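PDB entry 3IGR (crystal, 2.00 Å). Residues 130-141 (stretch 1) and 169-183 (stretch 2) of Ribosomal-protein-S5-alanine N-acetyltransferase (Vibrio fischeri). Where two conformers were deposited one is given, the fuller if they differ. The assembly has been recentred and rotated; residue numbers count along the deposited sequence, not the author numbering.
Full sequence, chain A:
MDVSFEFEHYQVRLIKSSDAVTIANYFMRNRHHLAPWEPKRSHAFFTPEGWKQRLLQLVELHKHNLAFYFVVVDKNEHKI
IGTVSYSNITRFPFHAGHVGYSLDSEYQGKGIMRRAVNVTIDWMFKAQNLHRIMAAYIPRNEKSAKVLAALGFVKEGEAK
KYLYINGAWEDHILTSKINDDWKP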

ATOM      1  N   LEU A 130       6.041  16.914 -12.962  1.00 11.29           N
ATOM      2  CA  LEU A 130       4.646  17.340 -12.966  1.00 11.06           C
ATOM      3  C   LEU A 130       4.282  17.775 -11.564  1.00 10.87           C
ATOM      4  O   LEU A 130       4.809  17.239 -10.588  1.00 11.50           O
ATOM      5  N   HIS A 131       3.397  18.758 -11.464  1.00 10.24           N
ATOM      6  CA  HIS A 131       2.879  19.213 -10.176  1.00  9.27           C
ATOM      7  C   HIS A 131       1.626  18.435  -9.754  1.00  9.51           C
ATOM      8  O   HIS A 131       1.390  18.246  -8.562  1.00  8.21           O
ATOM      9  N   ARG A 132       0.844  17.994 -10.742  1.00  9.71           N
ATOM     10  CA  ARG A 132      -0.525  17.484 -10.519  0.50  9.51           C
ATOM     11  C   ARG A 132      -0.843  16.389 -11.529  1.00  9.35           C
ATOM     12  O   ARG A 132      -0.562  16.557 -12.724  1.00 10.00           O
ATOM     13  N   ILE A 133      -1.418  15.281 -11.063  1.00  8.95           N
ATOM     14  CA  ILE A 133      -1.925  14.230 -11.951  1.00  8.09           C
ATOM     15  C   ILE A 133      -3.403  14.100 -11.611  1.00  8.49           C
ATOM     16  O   ILE A 133      -3.757  13.945 -10.415  1.00  7.87           O
HETATM   17  N   MSE A 134      -4.246  14.184 -12.617  1.00  6.58           N
HETATM   18  CA  MSE A 134      -5.678  14.093 -12.515  0.50  6.37           C
HETATM   19  C   MSE A 134      -6.186  12.722 -12.969  1.00  5.96           C
HETATM   20  O   MSE A 134      -5.723  12.185 -13.907  1.00  4.88           O
ATOM     21  N   ALA A 135      -7.165  12.197 -12.274  1.00  5.55           N
ATOM     22  CA  ALA A 135      -7.844  10.956 -12.636  1.00  6.43           C
ATOM     23  C   ALA A 135      -9.318  11.142 -12.331  1.00  7.35           C
ATOM     24  O   ALA A 135      -9.667  11.854 -11.375  1.00  7.65           O
ATOM     25  N   ALA A 136     -10.168  10.536 -13.161  1.00  6.95           N
ATOM     26  CA  ALA A 136     -11.614  10.617 -13.030  1.00  7.75           C
ATOM     27  C   ALA A 136     -12.194   9.216 -13.255  1.00  8.61           C
ATOM     28  O   ALA A 136     -11.756   8.497 -14.150  1.00  8.44           O
ATOM     29  N   TYR A 137     -13.175   8.837 -12.450  1.00  9.12           N
ATOM     30  CA  TYR A 137     -13.734   7.485 -12.519  1.00  9.45           C
ATOM     31  C   TYR A 137     -15.233   7.494 -12.271  1.00  9.96           C
ATOM     32  O   TYR A 137     -15.750   8.323 -11.498  1.00  8.74           O
ATOM     33  N   ILE A 138     -15.931   6.570 -12.931  1.00 10.62           N
ATOM     34  CA  ILE A 138     -17.363   6.400 -12.718  1.00 10.50           C
ATOM     35  C   ILE A 138     -17.550   5.841 -11.282  1.00 10.40           C
ATOM     36  O   ILE A 138     -16.886   4.868 -10.910  1.00  9.08           O
ATOM     37  N   PRO A 139     -18.449   6.443 -10.480  1.00 10.16           N
ATOM     38  CA  PRO A 139     -18.524   6.024  -9.074  1.00 10.31           C
ATOM     39  C   PRO A 139     -18.701   4.518  -8.863  1.00 10.49           C
ATOM     40  O   PRO A 139     -18.183   3.989  -7.886  1.00 10.57           O
ATOM     41  N   ARG A 140     -19.404   3.823  -9.752  1.00  9.41           N
ATOM     42  CA  ARG A 140     -19.627   2.398  -9.517  1.00  9.46           C
ATOM     43  C   ARG A 140     -18.444   1.517  -9.950  1.00  9.15           C
ATOM     44  O   ARG A 140     -18.474   0.306  -9.764  1.00  8.40           O
ATOM     45  N   ASN A 141     -17.410   2.131 -10.527  1.00  8.79           N
ATOM     46  CA  ASN A 141     -16.151   1.434 -10.796  1.00  8.94           C
ATOM     47  C   ASN A 141     -15.312   1.323  -9.513  1.00  8.84           C
ATOM     48  O   ASN A 141     -14.353   2.079  -9.307  1.00  9.39           O
ATOM     49  N   TRP A 169     -24.525   9.650 -20.786  1.00 12.25           N
ATOM     50  CA  TRP A 169     -23.586  10.475 -20.036  1.00 11.91           C
ATOM     51  C   TRP A 169     -23.364   9.880 -18.644  1.00 12.39           C
ATOM     52  O   TRP A 169     -24.335   9.535 -17.946  1.00 11.58           O
ATOM     53  N   GLU A 170     -22.103   9.728 -18.248  1.00 10.93           N
ATOM     54  CA  GLU A 170     -21.805   9.091 -16.965  1.00 11.85           C
ATOM     55  C   GLU A 170     -21.160  10.087 -15.999  1.00 11.73           C
ATOM     56  O   GLU A 170     -20.227  10.793 -16.367  1.00 12.18           O
ATOM     57  N   ASP A 171     -21.725  10.195 -14.806  1.00 11.76           N
ATOM     58  CA  ASP A 171     -21.127  10.944 -13.710  1.00 11.51           C
ATOM     59  C   ASP A 171     -19.693  10.412 -13.457  1.00 12.08           C
ATOM     60  O   ASP A 171     -19.430   9.215 -13.631  1.00 11.52           O
ATOM     61  N   HIS A 172     -18.764  11.299 -13.081  1.00 11.57           N
ATOM     62  CA  HIS A 172     -17.415  10.887 -12.699  1.00 12.13           C
ATOM     63  C   HIS A 172     -16.952  11.616 -11.467  1.00 12.72           C
ATOM     64  O   HIS A 172     -17.201  12.826 -11.326  1.00 12.86           O
ATOM     65  N   ILE A 173     -16.255  10.888 -10.596  1.00 12.00           N
ATOM     66  CA  ILE A 173     -15.561  11.481  -9.466  1.00 12.03           C
ATOM     67  C   ILE A 173     -14.269  12.103  -9.965  1.00 11.77           C
ATOM     68  O   ILE A 173     -13.542  11.475 -10.720  1.00 13.10           O
ATOM     69  N   LEU A 174     -13.988  13.334  -9.570  1.00 11.93           N
ATOM     70  CA  LEU A 174     -12.725  13.964  -9.956  1.00 12.67           C
ATOM     71  C   LEU A 174     -11.740  13.811  -8.806  1.00 12.44           C
ATOM     72  O   LEU A 174     -12.064  14.102  -7.651  1.00 12.29           O
ATOM     73  N   THR A 175     -10.544  13.345  -9.123  1.00 12.20           N
ATOM     74  CA  THR A 175      -9.515  13.154  -8.106  1.00 13.10           C
ATOM     75  C   THR A 175      -8.172  13.653  -8.603  1.00 12.94           C
ATOM     76  O   THR A 175      -7.957  13.808  -9.824  1.00 12.38           O
ATOM     77  N   SER A 176      -7.257  13.916  -7.673  1.00 12.71           N
ATOM     78  CA  SER A 176      -5.920  14.301  -8.086  1.00 13.10           C
ATOM     79  C   SER A 176      -4.873  13.901  -7.064  1.00 12.74           C
ATOM     80  O   SER A 176      -5.182  13.630  -5.906  1.00 12.38           O
ATOM     81  N   LYS A 177      -3.630  13.833  -7.517  1.00 12.33           N
ATOM     82  CA  LYS A 177      -2.498  13.735  -6.627  1.00 11.99           C
ATOM     83  C   LYS A 177      -1.542  14.882  -6.971  1.00 11.87           C
ATOM     84  O   LYS A 177      -1.260  15.120  -8.148  1.00 10.87           O
ATOM     85  N   ILE A 178      -1.070  15.574  -5.929  1.00 11.23           N
ATOM     86  CA  ILE A 178      -0.250  16.788  -6.054  1.00 11.76           C
ATOM     87  C   ILE A 178       1.146  16.466  -5.539  1.00 11.53           C
ATOM     88  O   ILE A 178       1.313  15.887  -4.463  1.00  9.90           O
ATOM     89  N   ASN A 179       2.142  16.847  -6.326  1.00 11.45           N
ATOM     90  CA  ASN A 179       3.528  16.623  -5.989  1.00 11.31           C
ATOM     91  C   ASN A 179       4.036  17.784  -5.139  1.00 11.48           C
ATOM     92  O   ASN A 179       4.304  18.857  -5.681  1.00 10.58           O
ATOM     93  N   ASP A 180       4.171  17.567  -3.826  1.00 10.78           N
ATOM     94  CA  ASP A 180       4.617  18.618  -2.885  1.00 12.51           C
ATOM     95  C   ASP A 180       6.060  19.059  -3.141  1.00 12.44           C
ATOM     96  O   ASP A 180       6.460  20.148  -2.732  1.00 12.84           O
ATOM     97  N   ASP A 181       6.821  18.202  -3.817  1.00 12.52           N
ATOM     98  CA  ASP A 181       8.223  18.452  -4.094  1.00 12.36           C
ATOM     99  C   ASP A 181       8.472  19.017  -5.473  1.00 12.05           C
ATOM    100  O   ASP A 181       9.626  19.084  -5.901  1.00 12.03           O
ATOM    101  N   TRP A 182       7.405  19.393  -6.175  1.00 12.24           N
ATOM    102  CA  TRP A 182       7.523  20.040  -7.476  1.00 11.82           C
ATOM    103  C   TRP A 182       8.478  21.236  -7.344  1.00 11.99           C
ATOM    104  O   TRP A 182       8.483  21.935  -6.318  1.00 11.01           O
ATOM    105  N   LYS A 183       9.314  21.427  -8.357  1.00 11.98           N
ATOM    106  CA  LYS A 183      10.257  22.540  -8.387  1.00 13.00           C
ATOM    107  C   LYS A 183       9.917  23.545  -9.497  1.00 12.39           C
ATOM    108  O   LYS A 183       9.804  23.145 -10.646  1.00 12.96           O
TER

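Strands 132-137 and 169-178 pair antiparallel, and most backbone donors and acceptors between them are satisfied by each other. Ile133 N gives to Lys177 O and Lys177 N to Ile133 O (both 2.9 Å); Ala135 N gives to Thr175 O (3.0 Å), Tyr137 N to Ile173 O (3.2 Å) and Ile173 N to Tyr137 O (2.8 Å). Ala135 O accepts twice, from Thr175 N at 2.8 Å and from Thr175 OG1 at 3.0 Å; the p rotamer (chi1 77°) folds this hydroxyl back onto the partner strand. Beyond the strand, Asn179 continues the ladder: its N reaches His131 O (2.7 Å), while its side chain, chi1 t, points toward stretch 1 and donates from ND2 to Leu130 O (3.0 Å). Asn179 OD1 turns back to accept from Asp181 N (3.0 Å) within the closing turn. At the other end Arg140, chi1 p and then extended, meets Glu170 (m, m) in a salt bridge with two hydrogen bonds, NH1 to OE1 at 3.0 Å and NH2 to OE2 at 3.3 Å. By contrast, Asp171 O, beside Pro139 CD at 3.3 Å, is buried without a polar partner, as are both ring nitrogens of His172.

Ile133, Ala135, Tyr137, Ile173, Thr175 and Lys177 share one face of the sheet. There Tyr137 (p) lays its ring face over Ile173 CB, with CE2 3.6 Å from that atom, and turns its edge to Thr175 CG2; Ile173 (m, m) also brings CD1 to 4.1 Å from Pro139 CG. On the other face, small Ala136 places CB 4.3 Å from Leu174 CD2, and Ser176 CB lies over the Arg132 guanidinium; Ser176 OG is hydrogen-bonded elsewhere in the structure. Ile138 CG1 covers a face of the His172 ring (m), and Trp182 (t) receives His131 CB over its five-membered ring, 3.9 Å from the centroid.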

ATOM      1  CB  LEU A 130       3.707  16.235 -13.453  1.00 11.25           C
ATOM      2  CG  LEU A 130       3.665  15.982 -14.962  1.00 13.51           C
ATOM      3  CD1 LEU A 130       2.504  15.029 -15.253  1.00 14.48           C
ATOM      4  CD2 LEU A 130       3.462  17.276 -15.724  1.00 15.24           C
ATOM      5  CB  HIS A 131       2.544  20.708 -10.244  1.00  8.49           C
ATOM      6  CG  HIS A 131       1.887  21.251  -9.012  1.00  8.99           C
ATOM      7  ND1 HIS A 131       2.516  21.286  -7.787  1.00 10.61           N
ATOM      8  CD2 HIS A 131       0.661  21.788  -8.817  1.00  6.37           C
ATOM      9  CE1 HIS A 131       1.707  21.821  -6.891  1.00  9.30           C
ATOM     10  NE2 HIS A 131       0.573  22.131  -7.492  1.00 11.84           N
ATOM     11  CB  ARG A 132      -1.539  18.634 -10.672  0.50  9.33           C
ATOM     12  CG  ARG A 132      -3.030  18.237 -10.753  0.50  9.22           C
ATOM     13  CD  ARG A 132      -3.879  19.419 -11.273  0.50  9.30           C
ATOM     14  NE  ARG A 132      -5.293  19.082 -11.440  0.50  5.76           N
ATOM     15  CZ  ARG A 132      -6.179  19.054 -10.444  0.50  6.57           C
ATOM     16  NH1 ARG A 132      -5.801  19.339  -9.200  0.50  6.23           N
ATOM     17  NH2 ARG A 132      -7.447  18.733 -10.686  0.50  4.01           N
ATOM     18  CB  ILE A 133      -1.227  12.828 -11.768  1.00  8.75           C
ATOM     19  CG1 ILE A 133       0.291  12.879 -11.983  1.00 10.55           C
ATOM     20  CG2 ILE A 133      -1.813  11.785 -12.703  1.00  7.39           C
ATOM     21  CD1 ILE A 133       0.714  13.071 -13.399  1.00 16.44           C
HETATM   22  CB  MSE A 134      -6.337  15.167 -13.379  0.50  6.28           C
HETATM   23  CG  MSE A 134      -6.323  16.582 -12.822  0.50  7.26           C
HETATM   24 SE   MSE A 134      -6.777  18.080 -14.047  0.50 11.92          SE
HETATM   25  CE  MSE A 134      -6.006  17.467 -15.649  0.50  8.66           C
ATOM     26  CB  ALA A 135      -7.294   9.769 -11.844  1.00  5.77           C
ATOM     27  CB  ALA A 136     -12.176  11.573 -14.054  1.00  7.24           C
ATOM     28  CB  TYR A 137     -13.018   6.549 -11.534  1.00  9.45           C
ATOM     29  CG  TYR A 137     -13.259   6.831 -10.063  1.00  9.47           C
ATOM     30  CD1 TYR A 137     -14.286   6.178  -9.366  1.00 10.54           C
ATOM     31  CD2 TYR A 137     -12.440   7.723  -9.353  1.00  8.78           C
ATOM     32  CE1 TYR A 137     -14.503   6.406  -8.012  1.00  8.91           C
ATOM     33  CE2 TYR A 137     -12.646   7.959  -7.983  1.00 11.40           C
ATOM     34  CZ  TYR A 137     -13.673   7.303  -7.326  1.00 11.05           C
ATOM     35  OH  TYR A 137     -13.894   7.547  -5.996  1.00 10.06           O
ATOM     36  CB  ILE A 138     -17.981   5.433 -13.774  1.00 11.12           C
ATOM     37  CG1 ILE A 138     -17.877   6.019 -15.190  1.00 12.39           C
ATOM     38  CG2 ILE A 138     -19.460   5.104 -13.426  1.00 12.44           C
ATOM     39  CD1 ILE A 138     -17.894   4.966 -16.330  1.00 14.16           C
ATOM     40  CB  PRO A 139     -19.746   6.786  -8.525  1.00 10.65           C
ATOM     41  CG  PRO A 139     -19.903   7.952  -9.410  1.00 10.84           C
ATOM     42  CD  PRO A 139     -19.399   7.526 -10.785  1.00 10.26           C
ATOM     43  CB  ARG A 140     -20.975   1.920 -10.091  1.00  9.54           C
ATOM     44  CG  ARG A 140     -21.011   1.784 -11.590  1.00 10.15           C
ATOM     45  CD  ARG A 140     -22.436   1.587 -12.108  1.00 11.77           C
ATOM     46  NE  ARG A 140     -22.424   1.515 -13.569  1.00 12.89           N
ATOM     47  CZ  ARG A 140     -22.467   2.561 -14.395  1.00 12.38           C
ATOM     48  NH1 ARG A 140     -22.552   3.809 -13.937  1.00 11.24           N
ATOM     49  NH2 ARG A 140     -22.434   2.348 -15.698  1.00 13.21           N
ATOM     50  CB  ASN A 141     -15.365   2.157 -11.898  1.00  8.90           C
ATOM     51  CG  ASN A 141     -14.239   1.315 -12.469  1.00  9.88           C
ATOM     52  OD1 ASN A 141     -13.883   0.265 -11.928  1.00  9.97           O
ATOM     53  ND2 ASN A 141     -13.656   1.786 -13.566  1.00 11.15           N
ATOM     54  CB  TRP A 169     -24.118  11.894 -19.908  1.00 12.02           C
ATOM     55  CG  TRP A 169     -24.139  12.620 -21.205  1.00 11.87           C
ATOM     56  CD1 TRP A 169     -25.250  12.911 -21.999  1.00 11.69           C
ATOM     57  CD2 TRP A 169     -23.002  13.141 -21.900  1.00 10.65           C
ATOM     58  NE1 TRP A 169     -24.842  13.585 -23.127  1.00 11.23           N
ATOM     59  CE2 TRP A 169     -23.473  13.750 -23.083  1.00 11.62           C
ATOM     60  CE3 TRP A 169     -21.624  13.161 -21.626  1.00  9.72           C
ATOM     61  CZ2 TRP A 169     -22.602  14.362 -24.005  1.00  9.91           C
ATOM     62  CZ3 TRP A 169     -20.763  13.771 -22.530  1.00  9.60           C
ATOM     63  CH2 TRP A 169     -21.259  14.362 -23.715  1.00  9.77           C
ATOM     64  CB  GLU A 170     -20.904   7.862 -17.175  1.00 11.87           C
ATOM     65  CG  GLU A 170     -21.598   6.701 -17.914  1.00 12.08           C
ATOM     66  CD  GLU A 170     -22.485   5.871 -17.002  1.00 14.22           C
ATOM     67  OE1 GLU A 170     -22.500   6.121 -15.782  1.00 14.03           O
ATOM     68  OE2 GLU A 170     -23.171   4.952 -17.500  1.00 16.94           O
ATOM     69  CB  ASP A 171     -21.980  10.788 -12.424  1.00 11.67           C
ATOM     70  CG  ASP A 171     -23.391  11.403 -12.537  1.00 12.00           C
ATOM     71  OD1 ASP A 171     -23.724  12.053 -13.549  1.00 14.17           O
ATOM     72  OD2 ASP A 171     -24.182  11.258 -11.580  1.00 10.95           O
ATOM     73  CB  HIS A 172     -16.405  11.217 -13.793  1.00 12.28           C
ATOM     74  CG  HIS A 172     -16.443  10.280 -14.955  1.00 12.56           C
ATOM     75  ND1 HIS A 172     -15.344   9.566 -15.369  1.00 13.24           N
ATOM     76  CD2 HIS A 172     -17.441   9.965 -15.810  1.00 12.57           C
ATOM     77  CE1 HIS A 172     -15.657   8.848 -16.431  1.00 13.85           C
ATOM     78  NE2 HIS A 172     -16.924   9.078 -16.725  1.00 14.88           N
ATOM     79  CB  ILE A 173     -15.244  10.424  -8.364  1.00 11.56           C
ATOM     80  CG1 ILE A 173     -16.517   9.684  -7.927  1.00 12.51           C
ATOM     81  CG2 ILE A 173     -14.545  11.070  -7.186  1.00 10.78           C
ATOM     82  CD1 ILE A 173     -17.597  10.571  -7.315  1.00 14.64           C
ATOM     83  CB  LEU A 174     -12.915  15.453 -10.298  1.00 12.78           C
ATOM     84  CG  LEU A 174     -14.100  15.802 -11.220  1.00 13.77           C
ATOM     85  CD1 LEU A 174     -14.383  17.287 -11.225  1.00 14.31           C
ATOM     86  CD2 LEU A 174     -13.849  15.287 -12.618  1.00 14.58           C
ATOM     87  CB  THR A 175      -9.374  11.656  -7.670  1.00 13.70           C
ATOM     88  OG1 THR A 175      -8.660  10.912  -8.674  1.00 14.63           O
ATOM     89  CG2 THR A 175     -10.723  11.012  -7.429  1.00 13.68           C
ATOM     90  CB  SER A 176      -5.847  15.806  -8.348  1.00 13.25           C
ATOM     91  OG  SER A 176      -5.820  16.477  -7.108  1.00 17.38           O
ATOM     92  CB  LYS A 177      -1.804  12.387  -6.808  1.00 12.51           C
ATOM     93  CG  LYS A 177      -0.799  12.077  -5.702  1.00 12.91           C
ATOM     94  CD  LYS A 177      -0.208  10.680  -5.869  1.00 12.28           C
ATOM     95  CE  LYS A 177       0.714  10.374  -4.691  1.00 14.44           C
ATOM     96  NZ  LYS A 177       1.058   8.931  -4.616  1.00 16.08           N
ATOM     97  CB  ILE A 178      -0.888  17.977  -5.244  1.00 11.98           C
ATOM     98  CG1 ILE A 178      -2.194  18.448  -5.935  1.00 13.28           C
ATOM     99  CG2 ILE A 178       0.081  19.150  -5.087  1.00 10.95           C
ATOM    100  CD1 ILE A 178      -3.140  19.274  -5.023  1.00 15.56           C
ATOM    101  CB  ASN A 179       4.304  16.521  -7.302  1.00 11.28           C
ATOM    102  CG  ASN A 179       5.821  16.425  -7.115  1.00 11.69           C
ATOM    103  OD1 ASN A 179       6.324  16.187  -6.012  1.00 11.07           O
ATOM    104  ND2 ASN A 179       6.550  16.598  -8.222  1.00  8.24           N
ATOM    105  CB  ASP A 180       4.491  18.183  -1.400  1.00 12.24           C
ATOM    106  CG  ASP A 180       3.046  18.060  -0.924  1.00 14.64           C
ATOM    107  OD1 ASP A 180       2.116  18.432  -1.672  1.00 15.80           O
ATOM    108  OD2 ASP A 180       2.830  17.589   0.226  1.00 18.51           O
ATOM    109  CB  ASP A 181       9.035  17.164  -3.927  1.00 12.42           C
ATOM    110  CG  ASP A 181       9.008  16.639  -2.507  1.00 11.88           C
ATOM    111  OD1 ASP A 181       8.753  17.414  -1.567  1.00 12.06           O
ATOM    112  OD2 ASP A 181       9.245  15.438  -2.330  1.00 12.80           O
ATOM    113  CB  TRP A 182       6.143  20.484  -7.991  1.00 12.46           C
ATOM    114  CG  TRP A 182       6.215  21.290  -9.267  1.00 11.46           C
ATOM    115  CD1 TRP A 182       6.303  20.799 -10.538  1.00 11.68           C
ATOM    116  CD2 TRP A 182       6.220  22.714  -9.386  1.00 11.68           C
ATOM    117  NE1 TRP A 182       6.359  21.832 -11.446  1.00 12.15           N
ATOM    118  CE2 TRP A 182       6.304  23.019 -10.772  1.00 10.85           C
ATOM    119  CE3 TRP A 182       6.155  23.770  -8.460  1.00 12.45           C
ATOM    120  CZ2 TRP A 182       6.309  24.328 -11.257  1.00 12.56           C
ATOM    121  CZ3 TRP A 182       6.168  25.092  -8.952  1.00 14.37           C
ATOM    122  CH2 TRP A 182       6.250  25.351 -10.337  1.00 13.11           C
ATOM    123  CB  LYS A 183      11.658  22.000  -8.623  1.00 12.72           C
ATOM    124  CG  LYS A 183      12.211  21.197  -7.467  1.00 14.87           C
ATOM    125  CD  LYS A 183      12.696  19.813  -7.915  1.00 18.88           C
ATOM    126  CE  LYS A 183      13.630  19.844  -9.100  1.00 19.04           C
ATOM    127  NZ  LYS A 183      14.045  18.462  -9.477  1.00 23.33           N
TER